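Local structure of probable polysaccharide deacetylase pdaA (Bacillus subtilis, 1NY1) at residues T48-Y53 with L197-S202; Y53-T58 with W171-Q176; P59-V64 with E207-A212; V166-W171 with D184-Q189. The protein removes the acetyl group from N-acetylmuramic acid residues of peptidoglycan, leading to muramic delta-lactam in the spore cortex, and is required for germination. All coordinates share one frame; numbering follows the deposited sequence.

Contact 1: T48-Y53 with L197-S202; sequences TFDNGY and LLHTVS
Strands 44-51 and 194-198 run parallel, joined by two backbone hydrogen bonds: L198 N to T48 O (2.9 Å), and D50 N to L198 O (3.0 Å), the second nearly along the carbonyl axis. Packing is tightest on the face of F49 and L198. These lie side by side, F49 CD2 3.8 Å from L198 CB, while T200 CG2 crosses to within 3.6 Å of the same CD2; V61 and L209 from two helices also reach the ring. An alanine at F49 would remove this ring and would probably loosen the seating of both helices on the sheet. Past the strand ends the chains part and water enters. One water donates to D50 O and accepts from T200 N; another donates to N51 OD1 and Y53 O and bonds T200 OG1, itself tied to T58. Exposed Y53 receives V201 CG1 over one ring face. D50, its carboxylate along L197 CD2, is anchored by a salt bridge to R140, and H199 CE1 comes to 3.7 Å from D50 CB. The C-terminal ends of parallel strands are where alpha/beta-barrel enzymes carry their active sites, consistent with D50 as proton acceptor and H199 as proton donor, as in NodB-type deacetylases.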
# COMPACT_ATOMS: atom_id res chain seq x y z
N THR A 48 3.68 -2.57 1.61
CA THR A 48 3.15 -1.46 0.83
C THR A 48 3.21 -0.22 1.72
O THR A 48 3.17 -0.32 2.95
CB THR A 48 1.67 -1.66 0.36
OG1 THR A 48 0.77 -1.43 1.45
CG2 THR A 48 1.46 -3.07 -0.19
N PHE A 49 3.33 0.94 1.08
CA PHE A 49 3.43 2.21 1.79
C PHE A 49 2.48 3.24 1.18
O PHE A 49 2.18 3.18 -0.01
CB PHE A 49 4.86 2.76 1.71
CG PHE A 49 5.92 1.81 2.21
CD1 PHE A 49 6.35 0.74 1.45
CD2 PHE A 49 6.50 2.02 3.46
CE1 PHE A 49 7.36 -0.12 1.92
CE2 PHE A 49 7.50 1.18 3.94
CZ PHE A 49 7.93 0.11 3.17
N ASP A 50 2.00 4.16 2.00
CA ASP A 50 1.14 5.25 1.53
C ASP A 50 2.02 6.49 1.74
O ASP A 50 2.52 6.71 2.84
CB ASP A 50 -0.14 5.37 2.37
CG ASP A 50 -1.24 4.42 1.91
OD1 ASP A 50 -0.99 3.57 1.03
OD2 ASP A 50 -2.37 4.53 2.44
N ASN A 51 2.21 7.28 0.69
CA ASN A 51 3.05 8.47 0.76
C ASN A 51 2.32 9.72 0.28
O ASN A 51 2.17 9.92 -0.92
CB ASN A 51 4.31 8.27 -0.08
CG ASN A 51 5.17 7.12 0.43
OD1 ASN A 51 5.99 7.29 1.32
ND2 ASN A 51 4.95 5.93 -0.13
N GLY A 52 1.89 10.55 1.22
CA GLY A 52 1.18 11.78 0.89
C GLY A 52 2.07 13.00 1.00
O GLY A 52 1.84 14.00 0.33
N TYR A 53 3.09 12.92 1.86
CA TYR A 53 4.05 14.00 2.05
C TYR A 53 5.32 13.42 2.66
O TYR A 53 5.33 12.27 3.11
CB TYR A 53 3.49 15.11 2.95
CG TYR A 53 3.17 14.65 4.35
CD1 TYR A 53 1.96 14.01 4.63
CD2 TYR A 53 4.08 14.83 5.39
CE1 TYR A 53 1.68 13.56 5.91
CE2 TYR A 53 3.80 14.38 6.67
CZ TYR A 53 2.60 13.74 6.92
OH TYR A 53 2.32 13.29 8.19
N LEU A 197 0.43 -2.13 5.41
CA LEU A 197 0.23 -0.76 4.97
C LEU A 197 1.05 0.05 5.96
O LEU A 197 0.72 0.10 7.15
CB LEU A 197 -1.24 -0.35 5.06
CG LEU A 197 -1.66 1.01 4.48
CD1 LEU A 197 -3.09 1.31 4.92
CD2 LEU A 197 -0.75 2.11 4.96
N LEU A 198 2.13 0.66 5.48
CA LEU A 198 3.00 1.45 6.33
C LEU A 198 3.11 2.89 5.83
O LEU A 198 2.82 3.17 4.67
CB LEU A 198 4.41 0.85 6.37
CG LEU A 198 4.55 -0.60 6.83
CD1 LEU A 198 6.00 -1.04 6.68
CD2 LEU A 198 4.09 -0.72 8.27
N HIS A 199 3.53 3.78 6.73
CA HIS A 199 3.75 5.18 6.40
C HIS A 199 5.24 5.37 6.68
O HIS A 199 5.85 4.54 7.34
CB HIS A 199 2.90 6.09 7.28
CG HIS A 199 1.43 5.90 7.06
ND1 HIS A 199 0.77 6.45 5.98
CD2 HIS A 199 0.52 5.13 7.69
CE1 HIS A 199 -0.47 6.01 5.95
NE2 HIS A 199 -0.65 5.21 6.98
N THR A 200 5.82 6.45 6.17
CA THR A 200 7.24 6.68 6.38
C THR A 200 7.52 8.04 7.01
O THR A 200 8.63 8.56 6.91
CB THR A 200 8.01 6.60 5.04
OG1 THR A 200 7.65 7.72 4.21
CG2 THR A 200 7.68 5.30 4.31
N VAL A 201 6.52 8.60 7.69
CA VAL A 201 6.67 9.92 8.30
C VAL A 201 6.95 9.96 9.80
O VAL A 201 7.36 11.00 10.32
CB VAL A 201 5.40 10.78 8.04
CG1 VAL A 201 5.22 11.02 6.55
CG2 VAL A 201 4.16 10.08 8.61
N SER A 202 6.74 8.85 10.50
CA SER A 202 6.94 8.84 11.95
C SER A 202 8.35 8.49 12.42
O SER A 202 9.02 7.64 11.84
CB SER A 202 5.92 7.90 12.60
OG SER A 202 5.74 8.21 13.97
O HOH W 1 4.13 8.02 4.52
O HOH W 2 5.87 9.59 3.01

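Contact 2: Y53-T58 with W171-Q176; sequences YENGYT and WKINNQ
Two irregular loops face each other at a distance, their nearest CA atoms, those of N55 and I173, being 9.2 Å apart, so long side chains must span the gap. Y53 and I173 meet tip to tip. Y53 takes the crowded first torsion, with CG between the backbone N and the carbonyl carbon (chi1 62°), and Y53 OH comes to 3.2 Å from I173 CG1. The isoleucine branch comes to the edge of the ring, near its plane. Water completes the link: it lies 2.5 Å from Y53 OH and donates to W171 O at 2.6 Å. A tyrosine suits this place because its rigid ring carries one polar atom across the gap. N55 adds a looser touch, its ND2 3.9 Å from I173 CD1, but N55 ND2 hydrogen-bonds V201 O. Within 53-58 the turn is fixed by E54. Both its oxygens use syn lone pairs, OE1 for T58 OG1 at a very short 2.5 Å and OE2 for T58 N at 3.0 Å, with a weak further bond from G56 N to OE2. G56 has a positive phi of 96°, where a CB would collide with the preceding carbonyl oxygen, so glycine fits. The carboxylate is thus gripped at the start of helix 58-67, which would probably favour its charged form. Across the loops, by contrast, the link is a bridging water and a few van der Waals touches of Y53 and N55 on I173, which suggests a surface contact that is probably adaptable, beside W171, whose ring meets that of H199.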
# COMPACT_ATOMS: atom_id res chain seq x y z
N TYR A 53 3.09 12.92 1.86
CA TYR A 53 4.05 14.00 2.05
C TYR A 53 5.32 13.42 2.66
O TYR A 53 5.33 12.27 3.11
CB TYR A 53 3.49 15.11 2.95
CG TYR A 53 3.17 14.65 4.35
CD1 TYR A 53 1.96 14.01 4.63
CD2 TYR A 53 4.08 14.83 5.39
CE1 TYR A 53 1.68 13.56 5.91
CE2 TYR A 53 3.80 14.38 6.67
CZ TYR A 53 2.60 13.74 6.92
OH TYR A 53 2.32 13.29 8.19
N GLU A 54 6.38 14.22 2.69
CA GLU A 54 7.66 13.76 3.22
C GLU A 54 8.01 14.42 4.55
O GLU A 54 7.81 15.63 4.72
CB GLU A 54 8.75 14.03 2.17
CG GLU A 54 10.16 13.60 2.53
CD GLU A 54 10.29 12.10 2.81
OE1 GLU A 54 9.39 11.33 2.40
OE2 GLU A 54 11.30 11.70 3.42
N ASN A 55 8.51 13.64 5.50
CA ASN A 55 8.90 14.18 6.79
C ASN A 55 10.36 13.84 7.12
O ASN A 55 10.78 13.90 8.28
CB ASN A 55 7.96 13.68 7.90
CG ASN A 55 8.11 14.47 9.19
OD1 ASN A 55 8.33 15.68 9.17
ND2 ASN A 55 7.97 13.78 10.32
N GLY A 56 11.12 13.47 6.09
CA GLY A 56 12.54 13.19 6.26
C GLY A 56 13.06 11.78 6.47
O GLY A 56 14.26 11.62 6.65
N TYR A 57 12.19 10.78 6.41
CA TYR A 57 12.63 9.41 6.64
C TYR A 57 12.55 8.46 5.45
O TYR A 57 13.05 7.33 5.53
CB TYR A 57 11.84 8.80 7.80
CG TYR A 57 11.87 9.63 9.07
CD1 TYR A 57 13.07 9.82 9.77
CD2 TYR A 57 10.72 10.24 9.57
CE1 TYR A 57 13.11 10.60 10.92
CE2 TYR A 57 10.75 11.02 10.73
CZ TYR A 57 11.95 11.20 11.40
OH TYR A 57 12.02 11.99 12.52
N THR A 58 11.94 8.87 4.35
CA THR A 58 11.81 7.96 3.22
C THR A 58 13.15 7.48 2.66
O THR A 58 13.27 6.34 2.22
CB THR A 58 10.92 8.56 2.12
OG1 THR A 58 9.64 8.87 2.69
CG2 THR A 58 10.71 7.56 0.99
N TRP A 171 1.12 7.28 11.50
CA TRP A 171 0.90 8.46 10.67
C TRP A 171 0.56 9.72 11.46
O TRP A 171 0.38 10.79 10.88
CB TRP A 171 -0.24 8.18 9.69
CG TRP A 171 -1.43 7.56 10.36
CD1 TRP A 171 -1.70 6.23 10.48
CD2 TRP A 171 -2.52 8.25 10.99
NE1 TRP A 171 -2.88 6.04 11.16
CE2 TRP A 171 -3.41 7.26 11.48
CE3 TRP A 171 -2.83 9.60 11.20
CZ2 TRP A 171 -4.59 7.59 12.16
CZ3 TRP A 171 -4.00 9.92 11.87
CH2 TRP A 171 -4.87 8.92 12.35
N LYS A 172 0.46 9.60 12.78
CA LYS A 172 0.14 10.74 13.63
C LYS A 172 1.40 11.50 14.05
O LYS A 172 2.09 11.09 14.98
CB LYS A 172 -0.60 10.27 14.88
CG LYS A 172 -2.07 9.99 14.67
CD LYS A 172 -2.77 9.77 15.99
CE LYS A 172 -4.25 9.53 15.78
NZ LYS A 172 -4.95 9.19 17.05
N ILE A 173 1.67 12.61 13.37
CA ILE A 173 2.85 13.39 13.67
C ILE A 173 2.84 14.04 15.05
O ILE A 173 3.89 14.25 15.65
CB ILE A 173 3.06 14.50 12.60
CG1 ILE A 173 3.08 13.88 11.21
CG2 ILE A 173 4.39 15.21 12.83
CD1 ILE A 173 4.20 12.86 11.01
N ASN A 174 1.65 14.34 15.56
CA ASN A 174 1.56 14.98 16.87
C ASN A 174 1.80 13.99 18.02
O ASN A 174 1.84 14.38 19.18
CB ASN A 174 0.20 15.66 17.04
CG ASN A 174 -0.92 14.68 17.31
OD1 ASN A 174 -0.95 13.58 16.76
ND2 ASN A 174 -1.87 15.08 18.15
N ASN A 175 1.96 12.72 17.68
CA ASN A 175 2.19 11.70 18.70
C ASN A 175 2.99 10.54 18.10
O ASN A 175 2.44 9.48 17.82
CB ASN A 175 0.85 11.20 19.25
CG ASN A 175 1.00 10.35 20.50
OD1 ASN A 175 0.03 9.75 20.97
ND2 ASN A 175 2.21 10.30 21.04
N GLN A 176 4.29 10.78 17.90
CA GLN A 176 5.18 9.78 17.32
C GLN A 176 5.74 8.92 18.45
O GLN A 176 6.61 9.34 19.21
CB GLN A 176 6.29 10.49 16.52
CG GLN A 176 5.70 11.31 15.37
CD GLN A 176 6.70 12.23 14.67
OE1 GLN A 176 6.44 13.42 14.48
NE2 GLN A 176 7.84 11.67 14.29
O HOH W 3 0.37 11.68 8.41

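Contact 3: P59-V64 with E207-A212; sequences PKVLDV and EALDDA
Two carboxylates are the flat groups that take part, and they are met in different ways. That of E207 offers the syn lone pair of OE2 to K60 NZ, 2.9 Å away, in a salt bridge, with OE1 standing off at 3.6 Å from the same nitrogen. That of D210 has V64 CG1 to one side of its plane, 4.1 Å from D210 CG, while its OD1 is bound by H68 NE2 and forms a salt bridge with K67 NZ. Neither chain of the bridge goes straight to its partner: the lysine bends at chi3 (-65°) and the glutamate at chi2 (69°), so the two cross obliquely. Long flexible residues suit this partly exposed position. OE1 of E207 lies close to D204 OD1, a like charge that the ammonium would be expected to offset. An alanine at K60 would lose the bridge and would probably leave E207 and D204 less well compensated. Beneath, the packing is apolar. V64 CG1 presses to 3.5 Å from D210 CA, and V61 CG1 meets L209 CD2 at 4.1 Å, crossing at about a right angle. Branched V61 and V64 are short enough to let the helices approach, and longer L209 reaches on to F49 and L198 of the sheet. The axes come within 9.4 Å and run almost parallel, 13° apart. Each helix follows one of two adjacent parallel strands, 44-51 and 194-198, so this is the side-by-side helix packing of two beta-alpha units that are neighbours in a NodB-type alpha/beta barrel though far apart in sequence.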
# COMPACT_ATOMS: atom_id res chain seq x y z
N PRO A 59 14.18 8.35 2.66
CA PRO A 59 15.48 7.91 2.14
C PRO A 59 15.98 6.73 2.96
O PRO A 59 16.51 5.77 2.41
CB PRO A 59 16.35 9.15 2.31
CG PRO A 59 15.39 10.25 2.05
CD PRO A 59 14.16 9.82 2.82
N LYS A 60 15.82 6.79 4.28
CA LYS A 60 16.27 5.69 5.13
C LYS A 60 15.44 4.44 4.88
O LYS A 60 15.97 3.32 4.89
CB LYS A 60 16.22 6.08 6.61
CG LYS A 60 17.36 7.01 7.05
CD LYS A 60 17.46 7.13 8.58
CE LYS A 60 16.22 7.80 9.18
NZ LYS A 60 16.23 7.79 10.68
N VAL A 61 14.13 4.60 4.66
CA VAL A 61 13.27 3.46 4.38
C VAL A 61 13.75 2.76 3.11
O VAL A 61 13.80 1.53 3.05
CB VAL A 61 11.80 3.89 4.20
CG1 VAL A 61 11.00 2.75 3.58
CG2 VAL A 61 11.21 4.28 5.55
N LEU A 62 14.09 3.55 2.10
CA LEU A 62 14.57 2.98 0.85
C LEU A 62 15.91 2.26 1.07
O LEU A 62 16.14 1.21 0.47
CB LEU A 62 14.72 4.09 -0.21
CG LEU A 62 13.39 4.59 -0.79
CD1 LEU A 62 13.62 5.84 -1.64
CD2 LEU A 62 12.73 3.49 -1.63
N ASP A 63 16.76 2.80 1.94
CA ASP A 63 18.05 2.16 2.22
C ASP A 63 17.83 0.81 2.90
O ASP A 63 18.52 -0.17 2.59
CB ASP A 63 18.92 3.04 3.13
CG ASP A 63 19.36 4.34 2.47
OD1 ASP A 63 19.40 4.40 1.22
OD2 ASP A 63 19.67 5.30 3.20
N VAL A 64 16.88 0.77 3.83
CA VAL A 64 16.57 -0.46 4.55
C VAL A 64 16.04 -1.53 3.60
O VAL A 64 16.43 -2.70 3.68
CB VAL A 64 15.53 -0.17 5.67
CG1 VAL A 64 15.00 -1.48 6.26
CG2 VAL A 64 16.17 0.68 6.76
N GLU A 207 13.95 2.43 11.17
CA GLU A 207 14.66 1.54 12.08
C GLU A 207 13.74 0.40 12.52
O GLU A 207 14.17 -0.75 12.64
CB GLU A 207 15.16 2.32 13.31
CG GLU A 207 16.31 3.31 13.07
CD GLU A 207 15.93 4.54 12.23
OE1 GLU A 207 14.73 4.86 12.11
OE2 GLU A 207 16.86 5.20 11.72
N ALA A 208 12.47 0.72 12.77
CA ALA A 208 11.53 -0.32 13.18
C ALA A 208 11.38 -1.32 12.04
O ALA A 208 11.38 -2.53 12.27
CB ALA A 208 10.17 0.30 13.52
N LEU A 209 11.27 -0.82 10.81
CA LEU A 209 11.12 -1.69 9.65
C LEU A 209 12.36 -2.57 9.47
O LEU A 209 12.25 -3.76 9.14
CB LEU A 209 10.90 -0.86 8.38
CG LEU A 209 10.73 -1.62 7.06
CD1 LEU A 209 9.47 -2.48 7.09
CD2 LEU A 209 10.65 -0.62 5.92
N ASP A 210 13.53 -1.99 9.69
CA ASP A 210 14.79 -2.72 9.56
C ASP A 210 14.75 -3.93 10.52
O ASP A 210 15.02 -5.06 10.11
CB ASP A 210 15.96 -1.78 9.90
CG ASP A 210 17.32 -2.37 9.57
OD1 ASP A 210 17.40 -3.52 9.07
OD2 ASP A 210 18.31 -1.67 9.82
N ASP A 211 14.41 -3.68 11.78
CA ASP A 211 14.34 -4.75 12.79
C ASP A 211 13.24 -5.76 12.48
O ASP A 211 13.43 -6.97 12.66
CB ASP A 211 14.08 -4.16 14.18
CG ASP A 211 15.24 -3.32 14.70
OD1 ASP A 211 16.28 -3.26 14.02
OD2 ASP A 211 15.10 -2.73 15.79
N ALA A 212 12.10 -5.27 12.03
CA ALA A 212 10.97 -6.13 11.71
C ALA A 212 11.30 -7.10 10.58
O ALA A 212 11.01 -8.29 10.67
CB ALA A 212 9.75 -5.28 11.33

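Contact 4: V166-W171 with D184-Q189; sequences VAFVDW and DHMIKQ
Aromatic contact dominates. F168 and H185 slide past each other in opposite directions, their planes 12° apart but the centroids 5.3 Å distant, so the rings barely overlap. Instead they make reciprocal CH-pi contacts: H185 CB sits 3.9 Å from the F168 centroid and F168 CB 4.0 Å from the H185 centroid. The crowded first torsion of F168 (chi1 45°) swings its ring to the helix. Apolar packing follows. M186, modelled as selenomethionine, brings CG to 3.7 Å from F168 CE1, and beta-branched V166, short and broad, spreads both methyls against Q189, CG1 at 3.9 Å from Q189 CB. Polar contact runs through water: one molecule donates to A167 O (2.7 Å) and accepts from Q189 NE2, another donates both to A167 O (2.9 Å) and to Q189 OE1 (2.7 Å). The same loop carries D170, whose OD2 accepts a hydrogen bond from H199 N and which probably raises the pKa of that histidine. In the fold, the backbone of V166 hydrogen-bonds I195 and L197 of strand 194-198, F168 and M186 touch L198, and M186 continues onto A208, L209 and A212, so helix 179-188 packs against this loop, the strand and helix 205-219.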
# COMPACT_ATOMS: atom_id res chain seq x y z
N VAL A 166 -2.72 -5.43 7.42
CA VAL A 166 -1.98 -4.96 8.59
C VAL A 166 -1.74 -3.46 8.50
O VAL A 166 -1.27 -2.96 7.49
CB VAL A 166 -0.57 -5.61 8.73
CG1 VAL A 166 0.20 -4.94 9.89
CG2 VAL A 166 -0.68 -7.10 8.97
N ALA A 167 -2.06 -2.76 9.58
CA ALA A 167 -1.85 -1.32 9.63
C ALA A 167 -1.95 -0.88 11.08
O ALA A 167 -2.61 -1.53 11.88
CB ALA A 167 -2.90 -0.59 8.79
N PHE A 168 -1.27 0.21 11.41
CA PHE A 168 -1.32 0.72 12.76
C PHE A 168 -1.11 2.22 12.72
O PHE A 168 -0.92 2.80 11.64
CB PHE A 168 -0.27 0.05 13.65
CG PHE A 168 1.08 -0.06 13.02
CD1 PHE A 168 1.36 -1.06 12.11
CD2 PHE A 168 2.09 0.84 13.36
CE1 PHE A 168 2.63 -1.18 11.53
CE2 PHE A 168 3.36 0.74 12.79
CZ PHE A 168 3.63 -0.27 11.87
N VAL A 169 -1.16 2.87 13.87
CA VAL A 169 -1.01 4.31 13.90
C VAL A 169 0.43 4.76 13.84
O VAL A 169 1.08 4.98 14.86
CB VAL A 169 -1.67 4.91 15.16
CG1 VAL A 169 -1.58 6.43 15.10
CG2 VAL A 169 -3.12 4.46 15.24
N ASP A 170 0.93 4.91 12.62
CA ASP A 170 2.30 5.36 12.40
C ASP A 170 2.26 6.58 11.48
O ASP A 170 3.23 6.89 10.79
CB ASP A 170 3.14 4.24 11.77
CG ASP A 170 2.69 3.89 10.36
OD1 ASP A 170 1.50 4.08 10.05
OD2 ASP A 170 3.53 3.41 9.57
N TRP A 171 1.12 7.28 11.50
CA TRP A 171 0.90 8.46 10.67
C TRP A 171 0.56 9.72 11.46
O TRP A 171 0.38 10.79 10.88
CB TRP A 171 -0.24 8.18 9.69
CG TRP A 171 -1.43 7.56 10.36
CD1 TRP A 171 -1.70 6.23 10.48
CD2 TRP A 171 -2.52 8.25 10.99
NE1 TRP A 171 -2.88 6.04 11.16
CE2 TRP A 171 -3.41 7.26 11.48
CE3 TRP A 171 -2.83 9.60 11.20
CZ2 TRP A 171 -4.59 7.59 12.16
CZ3 TRP A 171 -4.00 9.92 11.87
CH2 TRP A 171 -4.87 8.92 12.35
N ASP A 184 6.77 -3.64 17.42
CA ASP A 184 5.88 -4.59 18.08
C ASP A 184 4.63 -4.90 17.27
O ASP A 184 4.16 -6.04 17.26
CB ASP A 184 5.48 -4.08 19.48
CG ASP A 184 6.61 -4.23 20.48
OD1 ASP A 184 7.55 -5.01 20.20
OD2 ASP A 184 6.54 -3.59 21.56
N HIS A 185 4.07 -3.89 16.60
CA HIS A 185 2.89 -4.12 15.78
C HIS A 185 3.17 -4.96 14.55
O HIS A 185 2.38 -5.83 14.20
CB HIS A 185 2.26 -2.79 15.36
CG HIS A 185 1.18 -2.32 16.29
ND1 HIS A 185 1.27 -1.14 16.99
CD2 HIS A 185 0.01 -2.89 16.65
CE1 HIS A 185 0.19 -1.00 17.75
NE2 HIS A 185 -0.59 -2.05 17.56
N MSE A 186 4.30 -4.71 13.89
CA MSE A 186 4.65 -5.47 12.70
C MSE A 186 4.94 -6.93 13.00
O MSE A 186 4.70 -7.80 12.16
CB MSE A 186 5.84 -4.83 12.00
CG MSE A 186 5.50 -3.48 11.38
SE MSE A 186 6.91 -2.77 10.28
CE MSE A 186 7.88 -1.77 11.60
N ILE A 187 5.43 -7.20 14.20
CA ILE A 187 5.73 -8.56 14.61
C ILE A 187 4.45 -9.26 15.07
O ILE A 187 4.15 -10.38 14.65
CB ILE A 187 6.77 -8.58 15.75
CG1 ILE A 187 8.10 -7.99 15.26
CG2 ILE A 187 6.93 -10.00 16.29
CD1 ILE A 187 8.76 -8.75 14.11
N LYS A 188 3.69 -8.60 15.94
CA LYS A 188 2.47 -9.18 16.48
C LYS A 188 1.37 -9.42 15.44
O LYS A 188 0.69 -10.45 15.49
CB LYS A 188 1.92 -8.31 17.61
CG LYS A 188 0.66 -8.86 18.28
CD LYS A 188 0.51 -8.36 19.71
CE LYS A 188 0.42 -6.84 19.78
NZ LYS A 188 0.54 -6.32 21.17
N GLN A 189 1.20 -8.50 14.50
CA GLN A 189 0.15 -8.65 13.50
C GLN A 189 0.55 -9.50 12.30
O GLN A 189 -0.28 -9.78 11.44
CB GLN A 189 -0.33 -7.28 13.02
CG GLN A 189 -1.03 -6.48 14.11
CD GLN A 189 -1.66 -5.20 13.61
OE1 GLN A 189 -2.40 -5.21 12.63
NE2 GLN A 189 -1.40 -4.10 14.30
O HOH W 4 -3.44 -1.65 14.45
O HOH W 5 -4.36 -3.84 11.34

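In the fold
From the N terminus, strand 44-51 opens contact 1, whose loop closes only when 197-202 comes back beside it. Inside that span lie contact 2, nested where the loops 53-58 and 171-176 meet, and contact 4, which closes the short local loop from 166 to 189. Contacts 2 and 4 cross each other and share W171. Contact 3 begins on helix 58-67, within the span of contact 1, and ends on helix 205-219, beyond it, so it crosses both contacts 1 and 2 while enclosing contact 4. Contacts 1 and 3 join the same two beta-alpha units, one through the strands and one through the helices. Together the four contacts tie the central parallel strands to the outer helices and to the loops at the C-terminal ends of the strands.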